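Local coordinates for F5/8 type C domain protein (Clostridium perfringens, PDB 7JRM) that probably recognises mucin-type glycans through a calcium-binding carbohydrate-binding module of the O-glycopeptidase ZmpB, at residues A[402-414]-A[421-433]. Numbering follows the deposited sequence.
Sequences EGKNVAKTIRVVD and LEQDAKDEFTINT
R411 and E422 form a salt bridge on one face of a beta hairpin. The two side chains lie side by side and point the same way. R411 holds E422 side-on, with NE and NH2 both donating to OE1; NH2 to OE1 is 2.9 Å. The guanidinium and carboxylate planes are turned 58° apart, and both nitrogens come from the same face of the carboxylate. E422 has CG anti to its backbone N (chi1 179°) and an extended chain, which brings the carboxylate up to the arginine. T409 CG2 packs on E422 CD at 3.5 Å and lies over one face of the guanidinium, toward its rim.

The other face carries I410, V412, L421 and Q423, and its contacts are mostly apolar. I410 CG1 rests on A425 CB at 3.7 Å, and its CD1 reaches F429 obliquely. CG1 of I410 stands beside the backbone N (chi1 -59°), which directs this branch to A425. V412 CG2 meets L421 CG within the hairpin and, tip to tip, I431 CD1 of strand 428-432. I410 and Q423 are a hydrogen-bonded antiparallel pair; I410 N to Q423 O is 3.2 Å.

At the far end N405 ND2 donates to the anti lone pair of D427 OD1 at 3.0 Å. N405 OD1 takes the backbone N of A407 in an Asx turn and also that of V398.

Strand 407-413 lies between strands 419-424 and 440-449 in a mixed sheet, with 419-424 at its edge. K408 and T409 form a classic bulge opposite L446. Residues 425-427 then lead into strand 428-432, which pairs with strand 391-395 in a separate two-stranded sheet.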
ATOM      1  N   GLU A 402      14.265  29.197  -0.388  1.00 34.23           N
ATOM      2  CA  GLU A 402      14.693  28.281  -1.437  1.00 33.69           C
ATOM      3  C   GLU A 402      16.163  28.448  -1.811  1.00 37.51           C
ATOM      4  O   GLU A 402      16.621  27.805  -2.762  1.00 34.69           O
ATOM      5  CB  GLU A 402      13.819  28.462  -2.681  1.00 33.07           C
ATOM      6  CG  GLU A 402      13.167  27.179  -3.172  1.00 32.69           C
ATOM      7  N   GLY A 403      16.907  29.285  -1.091  1.00 32.74           N
ATOM      8  CA  GLY A 403      18.306  29.493  -1.404  1.00 33.38           C
ATOM      9  C   GLY A 403      18.563  30.324  -2.639  1.00 34.62           C
ATOM     10  O   GLY A 403      19.656  30.247  -3.207  1.00 33.44           O
ATOM     11  N   LYS A 404      17.590  31.118  -3.071  1.00 34.25           N
ATOM     12  CA  LYS A 404      17.715  31.944  -4.262  1.00 26.50           C
ATOM     13  C   LYS A 404      18.033  33.383  -3.872  1.00 35.37           C
ATOM     14  O   LYS A 404      17.457  33.921  -2.923  1.00 29.59           O
ATOM     15  CB  LYS A 404      16.427  31.897  -5.089  1.00 33.61           C
ATOM     16  CG  LYS A 404      16.276  33.031  -6.091  1.00 34.38           C
ATOM     17  CD  LYS A 404      15.211  32.715  -7.129  1.00 36.28           C
ATOM     18  CE  LYS A 404      14.623  33.985  -7.723  1.00 34.10           C
ATOM     19  NZ  LYS A 404      13.685  34.659  -6.783  1.00 42.05           N
ATOM     20  N   ASN A 405      18.959  33.996  -4.606  1.00 32.67           N
ATOM     21  CA  ASN A 405      19.284  35.400  -4.391  1.00 30.90           C
ATOM     22  C   ASN A 405      18.125  36.270  -4.862  1.00 33.14           C
ATOM     23  O   ASN A 405      17.734  36.217  -6.033  1.00 31.76           O
ATOM     24  CB  ASN A 405      20.570  35.766  -5.130  1.00 35.79           C
ATOM     25  CG  ASN A 405      21.065  37.158  -4.787  1.00 37.66           C
ATOM     26  OD1 ASN A 405      20.518  37.828  -3.910  1.00 34.83           O
ATOM     27  ND2 ASN A 405      22.108  37.601  -5.479  1.00 39.82           N
ATOM     28  N   VAL A 406      17.575  37.069  -3.953  1.00 27.11           N
ATOM     29  CA  VAL A 406      16.428  37.915  -4.250  1.00 33.91           C
ATOM     30  C   VAL A 406      16.811  39.395  -4.252  1.00 35.69           C
ATOM     31  O   VAL A 406      15.945  40.258  -4.130  1.00 34.50           O
ATOM     32  CB  VAL A 406      15.268  37.642  -3.279  1.00 35.79           C
ATOM     33  CG1 VAL A 406      14.740  36.227  -3.469  1.00 34.66           C
ATOM     34  CG2 VAL A 406      15.714  37.861  -1.842  1.00 31.44           C
ATOM     35  N   ALA A 407      18.100  39.701  -4.389  1.00 35.36           N
ATOM     36  CA  ALA A 407      18.536  41.088  -4.446  1.00 36.98           C
ATOM     37  C   ALA A 407      18.043  41.746  -5.729  1.00 40.25           C
ATOM     38  O   ALA A 407      18.052  41.136  -6.803  1.00 40.37           O
ATOM     39  CB  ALA A 407      20.059  41.171  -4.357  1.00 38.91           C
ATOM     40  N   LYS A 408      17.610  43.002  -5.614  1.00 41.32           N
ATOM     41  CA  LYS A 408      16.955  43.703  -6.713  1.00 41.15           C
ATOM     42  C   LYS A 408      17.783  44.886  -7.202  1.00 43.61           C
ATOM     43  O   LYS A 408      18.284  44.862  -8.328  1.00 45.85           O
ATOM     44  CB  LYS A 408      15.556  44.155  -6.286  1.00 38.67           C
ATOM     45  CG  LYS A 408      14.617  43.015  -5.931  1.00 40.39           C
ATOM     46  CD  LYS A 408      14.563  41.979  -7.042  1.00 41.58           C
ATOM     47  CE  LYS A 408      13.703  40.791  -6.646  1.00 39.77           C
ATOM     48  NZ  LYS A 408      14.039  39.575  -7.436  1.00 35.29           N
ATOM     49  N   THR A 409      17.940  45.929  -6.390  1.00 45.05           N
ATOM     50  CA  THR A 409      18.532  47.185  -6.829  1.00 43.24           C
ATOM     51  C   THR A 409      19.797  47.478  -6.038  1.00 48.81           C
ATOM     52  O   THR A 409      19.784  47.453  -4.803  1.00 45.02           O
ATOM     53  CB  THR A 409      17.536  48.339  -6.675  1.00 48.82           C
ATOM     54  OG1 THR A 409      16.418  48.127  -7.547  1.00 49.55           O
ATOM     55  CG2 THR A 409      18.194  49.665  -7.019  1.00 51.41           C
ATOM     56  N   ILE A 410      20.883  47.761  -6.755  1.00 49.15           N
ATOM     57  CA  ILE A 410      22.142  48.203  -6.168  1.00 45.49           C
ATOM     58  C   ILE A 410      22.288  49.685  -6.483  1.00 44.19           C
ATOM     59  O   ILE A 410      22.490  50.062  -7.643  1.00 50.22           O
ATOM     60  CB  ILE A 410      23.338  47.409  -6.707  1.00 45.37           C
ATOM     61  CG1 ILE A 410      23.172  45.918  -6.417  1.00 44.52           C
ATOM     62  CG2 ILE A 410      24.638  47.931  -6.108  1.00 44.58           C
ATOM     63  CD1 ILE A 410      23.330  45.561  -4.964  1.00 39.14           C
ATOM     64  N   ARG A 411      22.187  50.529  -5.459  1.00 42.66           N
ATOM     65  CA  ARG A 411      22.349  51.965  -5.628  1.00 46.89           C
ATOM     66  C   ARG A 411      23.374  52.481  -4.628  1.00 46.25           C
ATOM     67  O   ARG A 411      23.446  52.001  -3.492  1.00 42.09           O
ATOM     68  CB  ARG A 411      21.004  52.703  -5.472  1.00 48.78           C
ATOM     69  CG  ARG A 411      20.626  53.093  -4.052  1.00 46.94           C
ATOM     70  CD  ARG A 411      19.606  54.221  -4.049  1.00 49.59           C
ATOM     71  NE  ARG A 411      18.595  54.048  -5.090  1.00 49.75           N
ATOM     72  CZ  ARG A 411      17.378  53.558  -4.877  1.00 58.84           C
ATOM     73  NH1 ARG A 411      17.011  53.192  -3.657  1.00 55.09           N
ATOM     74  NH2 ARG A 411      16.526  53.436  -5.886  1.00 58.95           N
ATOM     75  N   VAL A 412      24.184  53.440  -5.069  1.00 43.62           N
ATOM     76  CA  VAL A 412      25.231  54.037  -4.249  1.00 40.20           C
ATOM     77  C   VAL A 412      24.840  55.478  -3.958  1.00 40.20           C
ATOM     78  O   VAL A 412      24.416  56.209  -4.862  1.00 42.76           O
ATOM     79  CB  VAL A 412      26.603  53.964  -4.942  1.00 43.71           C
ATOM     80  CG1 VAL A 412      27.706  54.358  -3.972  1.00 38.83           C
ATOM     81  CG2 VAL A 412      26.842  52.569  -5.497  1.00 37.58           C
ATOM     82  N   VAL A 413      24.978  55.884  -2.699  1.00 39.34           N
ATOM     83  CA  VAL A 413      24.542  57.192  -2.232  1.00 40.93           C
ATOM     84  C   VAL A 413      25.732  57.924  -1.628  1.00 43.43           C
ATOM     85  O   VAL A 413      26.579  57.313  -0.967  1.00 39.31           O
ATOM     86  CB  VAL A 413      23.399  57.070  -1.202  1.00 43.86           C
ATOM     87  CG1 VAL A 413      22.616  58.362  -1.124  1.00 43.27           C
ATOM     88  CG2 VAL A 413      22.479  55.911  -1.562  1.00 44.57           C
ATOM     89  N   ASP A 414      25.793  59.234  -1.856  1.00 43.78           N
ATOM     90  CA  ASP A 414      26.850  60.064  -1.300  1.00 44.00           C
ATOM     91  C   ASP A 414      26.391  60.659   0.031  1.00 40.65           C
ATOM     92  O   ASP A 414      25.329  60.316   0.559  1.00 43.48           O
ATOM     93  CB  ASP A 414      27.264  61.142  -2.304  1.00 47.10           C
ATOM     94  CG  ASP A 414      26.084  61.925  -2.851  1.00 47.68           C
ATOM     95  OD1 ASP A 414      25.253  62.407  -2.053  1.00 44.85           O
ATOM     96  OD2 ASP A 414      25.993  62.066  -4.089  1.00 46.45           O
ATOM     97  N   LEU A 421      24.879  56.297  -8.661  1.00 41.35           N
ATOM     98  CA  LEU A 421      24.743  55.253  -9.669  1.00 48.32           C
ATOM     99  C   LEU A 421      23.718  54.240  -9.180  1.00 52.02           C
ATOM    100  O   LEU A 421      23.412  54.165  -7.987  1.00 48.47           O
ATOM    101  CB  LEU A 421      26.091  54.581  -9.985  1.00 46.41           C
ATOM    102  CG  LEU A 421      26.683  53.451  -9.134  1.00 47.99           C
ATOM    103  CD1 LEU A 421      26.111  52.086  -9.504  1.00 48.80           C
ATOM    104  CD2 LEU A 421      28.195  53.442  -9.282  1.00 38.78           C
ATOM    105  N   GLU A 422      23.186  53.467 -10.125  1.00 52.10           N
ATOM    106  CA  GLU A 422      22.199  52.439  -9.831  1.00 49.48           C
ATOM    107  C   GLU A 422      22.233  51.411 -10.952  1.00 47.84           C
ATOM    108  O   GLU A 422      22.365  51.774 -12.124  1.00 53.74           O
ATOM    109  CB  GLU A 422      20.795  53.038  -9.685  1.00 51.47           C
ATOM    110  CG  GLU A 422      19.706  52.020  -9.399  1.00 51.91           C
ATOM    111  CD  GLU A 422      18.427  52.661  -8.900  1.00 57.18           C
ATOM    112  OE1 GLU A 422      18.499  53.484  -7.963  1.00 57.57           O
ATOM    113  OE2 GLU A 422      17.350  52.341  -9.444  1.00 59.99           O
ATOM    114  N   GLN A 423      22.122  50.135 -10.588  1.00 50.42           N
ATOM    115  CA  GLN A 423      22.209  49.054 -11.560  1.00 51.35           C
ATOM    116  C   GLN A 423      21.419  47.856 -11.050  1.00 50.65           C
ATOM    117  O   GLN A 423      20.803  47.898  -9.981  1.00 49.86           O
ATOM    118  CB  GLN A 423      23.668  48.676 -11.833  1.00 47.02           C
ATOM    119  CG  GLN A 423      24.367  48.031 -10.648  1.00 49.98           C
ATOM    120  CD  GLN A 423      25.861  48.282 -10.647  1.00 53.15           C
ATOM    121  OE1 GLN A 423      26.332  49.303 -11.146  1.00 54.59           O
ATOM    122  NE2 GLN A 423      26.618  47.346 -10.085  1.00 55.51           N
ATOM    123  N   ASP A 424      21.443  46.779 -11.831  1.00 46.56           N
ATOM    124  CA  ASP A 424      20.783  45.542 -11.449  1.00 47.57           C
ATOM    125  C   ASP A 424      21.660  44.748 -10.489  1.00 46.64           C
ATOM    126  O   ASP A 424      22.892  44.766 -10.576  1.00 43.12           O
ATOM    127  CB  ASP A 424      20.462  44.699 -12.685  1.00 46.68           C
ATOM    128  CG  ASP A 424      19.154  45.097 -13.339  1.00 49.31           C
ATOM    129  OD1 ASP A 424      18.618  46.171 -12.996  1.00 47.01           O
ATOM    130  OD2 ASP A 424      18.661  44.335 -14.197  1.00 47.24           O
ATOM    131  N   ALA A 425      21.011  44.042  -9.568  1.00 46.31           N
ATOM    132  CA  ALA A 425      21.710  43.313  -8.519  1.00 42.57           C
ATOM    133  C   ALA A 425      22.085  41.917  -8.996  1.00 45.07           C
ATOM    134  O   ALA A 425      21.237  41.173  -9.500  1.00 50.08           O
ATOM    135  CB  ALA A 425      20.850  43.224  -7.259  1.00 44.08           C
ATOM    136  N   LYS A 426      23.360  41.568  -8.836  1.00 42.90           N
ATOM    137  CA  LYS A 426      23.824  40.208  -9.062  1.00 41.41           C
ATOM    138  C   LYS A 426      24.335  39.632  -7.747  1.00 38.75           C
ATOM    139  O   LYS A 426      23.981  40.126  -6.672  1.00 38.76           O
ATOM    140  CB  LYS A 426      24.915  40.171 -10.135  1.00 41.68           C
ATOM    141  CG  LYS A 426      24.558  40.913 -11.415  1.00 48.06           C
ATOM    142  CD  LYS A 426      23.352  40.289 -12.100  1.00 49.00           C
ATOM    143  CE  LYS A 426      22.373  41.351 -12.575  1.00 48.64           C
ATOM    144  NZ  LYS A 426      21.655  40.938 -13.813  1.00 48.99           N
ATOM    145  N   ASP A 427      25.169  38.593  -7.816  1.00 36.96           N
ATOM    146  CA  ASP A 427      25.715  38.019  -6.591  1.00 40.32           C
ATOM    147  C   ASP A 427      26.726  38.951  -5.936  1.00 41.37           C
ATOM    148  O   ASP A 427      26.822  38.991  -4.704  1.00 43.65           O
ATOM    149  CB  ASP A 427      26.351  36.660  -6.885  1.00 39.07           C
ATOM    150  CG  ASP A 427      25.319  35.561  -7.051  1.00 37.35           C
ATOM    151  OD1 ASP A 427      24.121  35.829  -6.821  1.00 42.19           O
ATOM    152  OD2 ASP A 427      25.706  34.429  -7.410  1.00 42.78           O
ATOM    153  N   GLU A 428      27.484  39.702  -6.733  1.00 43.86           N
ATOM    154  CA  GLU A 428      28.453  40.659  -6.220  1.00 40.80           C
ATOM    155  C   GLU A 428      28.397  41.923  -7.065  1.00 41.04           C
ATOM    156  O   GLU A 428      27.916  41.913  -8.201  1.00 42.43           O
ATOM    157  CB  GLU A 428      29.878  40.083  -6.219  1.00 45.06           C
ATOM    158  CG  GLU A 428      30.043  38.812  -5.397  1.00 48.43           C
ATOM    159  CD  GLU A 428      31.487  38.536  -5.028  1.00 52.91           C
ATOM    160  OE1 GLU A 428      32.224  39.500  -4.738  1.00 53.38           O
ATOM    161  OE2 GLU A 428      31.884  37.352  -5.027  1.00 49.91           O
ATOM    162  N   PHE A 429      28.895  43.020  -6.497  1.00 39.53           N
ATOM    163  CA  PHE A 429      28.935  44.300  -7.190  1.00 40.35           C
ATOM    164  C   PHE A 429      30.325  44.908  -7.074  1.00 42.84           C
ATOM    165  O   PHE A 429      31.010  44.751  -6.058  1.00 38.74           O
ATOM    166  CB  PHE A 429      27.880  45.281  -6.641  1.00 36.61           C
ATOM    167  CG  PHE A 429      28.021  45.581  -5.173  1.00 43.58           C
ATOM    168  CD1 PHE A 429      28.809  46.633  -4.736  1.00 37.43           C
ATOM    169  CD2 PHE A 429      27.349  44.820  -4.232  1.00 37.32           C
ATOM    170  CE1 PHE A 429      28.935  46.913  -3.387  1.00 37.09           C
ATOM    171  CE2 PHE A 429      27.469  45.094  -2.881  1.00 39.83           C
ATOM    172  CZ  PHE A 429      28.262  46.142  -2.458  1.00 36.14           C
ATOM    173  N   THR A 430      30.736  45.602  -8.133  1.00 42.21           N
ATOM    174  CA  THR A 430      32.021  46.289  -8.186  1.00 38.15           C
ATOM    175  C   THR A 430      31.768  47.749  -8.526  1.00 39.01           C
ATOM    176  O   THR A 430      31.118  48.049  -9.533  1.00 39.76           O
ATOM    177  CB  THR A 430      32.955  45.646  -9.218  1.00 40.92           C
ATOM    178  OG1 THR A 430      33.492  44.430  -8.683  1.00 35.86           O
ATOM    179  CG2 THR A 430      34.098  46.587  -9.568  1.00 39.40           C
ATOM    180  N   ILE A 431      32.271  48.651  -7.687  1.00 35.32           N
ATOM    181  CA  ILE A 431      32.053  50.084  -7.836  1.00 34.17           C
ATOM    182  C   ILE A 431      33.388  50.752  -8.132  1.00 40.47           C
ATOM    183  O   ILE A 431      34.365  50.554  -7.398  1.00 36.69           O
ATOM    184  CB  ILE A 431      31.406  50.691  -6.579  1.00 37.36           C
ATOM    185  CG1 ILE A 431      30.016  50.095  -6.354  1.00 31.38           C
ATOM    186  CG2 ILE A 431      31.331  52.208  -6.694  1.00 29.73           C
ATOM    187  CD1 ILE A 431      29.557  50.156  -4.916  1.00 35.87           C
ATOM    188  N   ASN A 432      33.430  51.538  -9.205  1.00 37.72           N
ATOM    189  CA  ASN A 432      34.613  52.332  -9.501  1.00 37.91           C
ATOM    190  C   ASN A 432      34.699  53.501  -8.529  1.00 36.08           C
ATOM    191  O   ASN A 432      33.722  54.229  -8.327  1.00 35.44           O
ATOM    192  CB  ASN A 432      34.569  52.838 -10.943  1.00 33.66           C
ATOM    193  CG  ASN A 432      35.589  53.930 -11.214  1.00 40.68           C
ATOM    194  OD1 ASN A 432      36.687  53.927 -10.654  1.00 42.35           O
ATOM    195  ND2 ASN A 432      35.231  54.874 -12.076  1.00 42.51           N
ATOM    196  N   THR A 433      35.872  53.682  -7.924  1.00 35.62           N
ATOM    197  CA  THR A 433      36.077  54.736  -6.941  1.00 36.45           C
ATOM    198  C   THR A 433      37.176  55.717  -7.322  1.00 31.49           C
ATOM    199  O   THR A 433      37.468  56.629  -6.540  1.00 33.41           O
ATOM    200  CB  THR A 433      36.396  54.128  -5.567  1.00 36.60           C
ATOM    201  OG1 THR A 433      36.360  55.156  -4.572  1.00 48.59           O
ATOM    202  CG2 THR A 433      37.774  53.495  -5.570  1.00 29.75           C
TER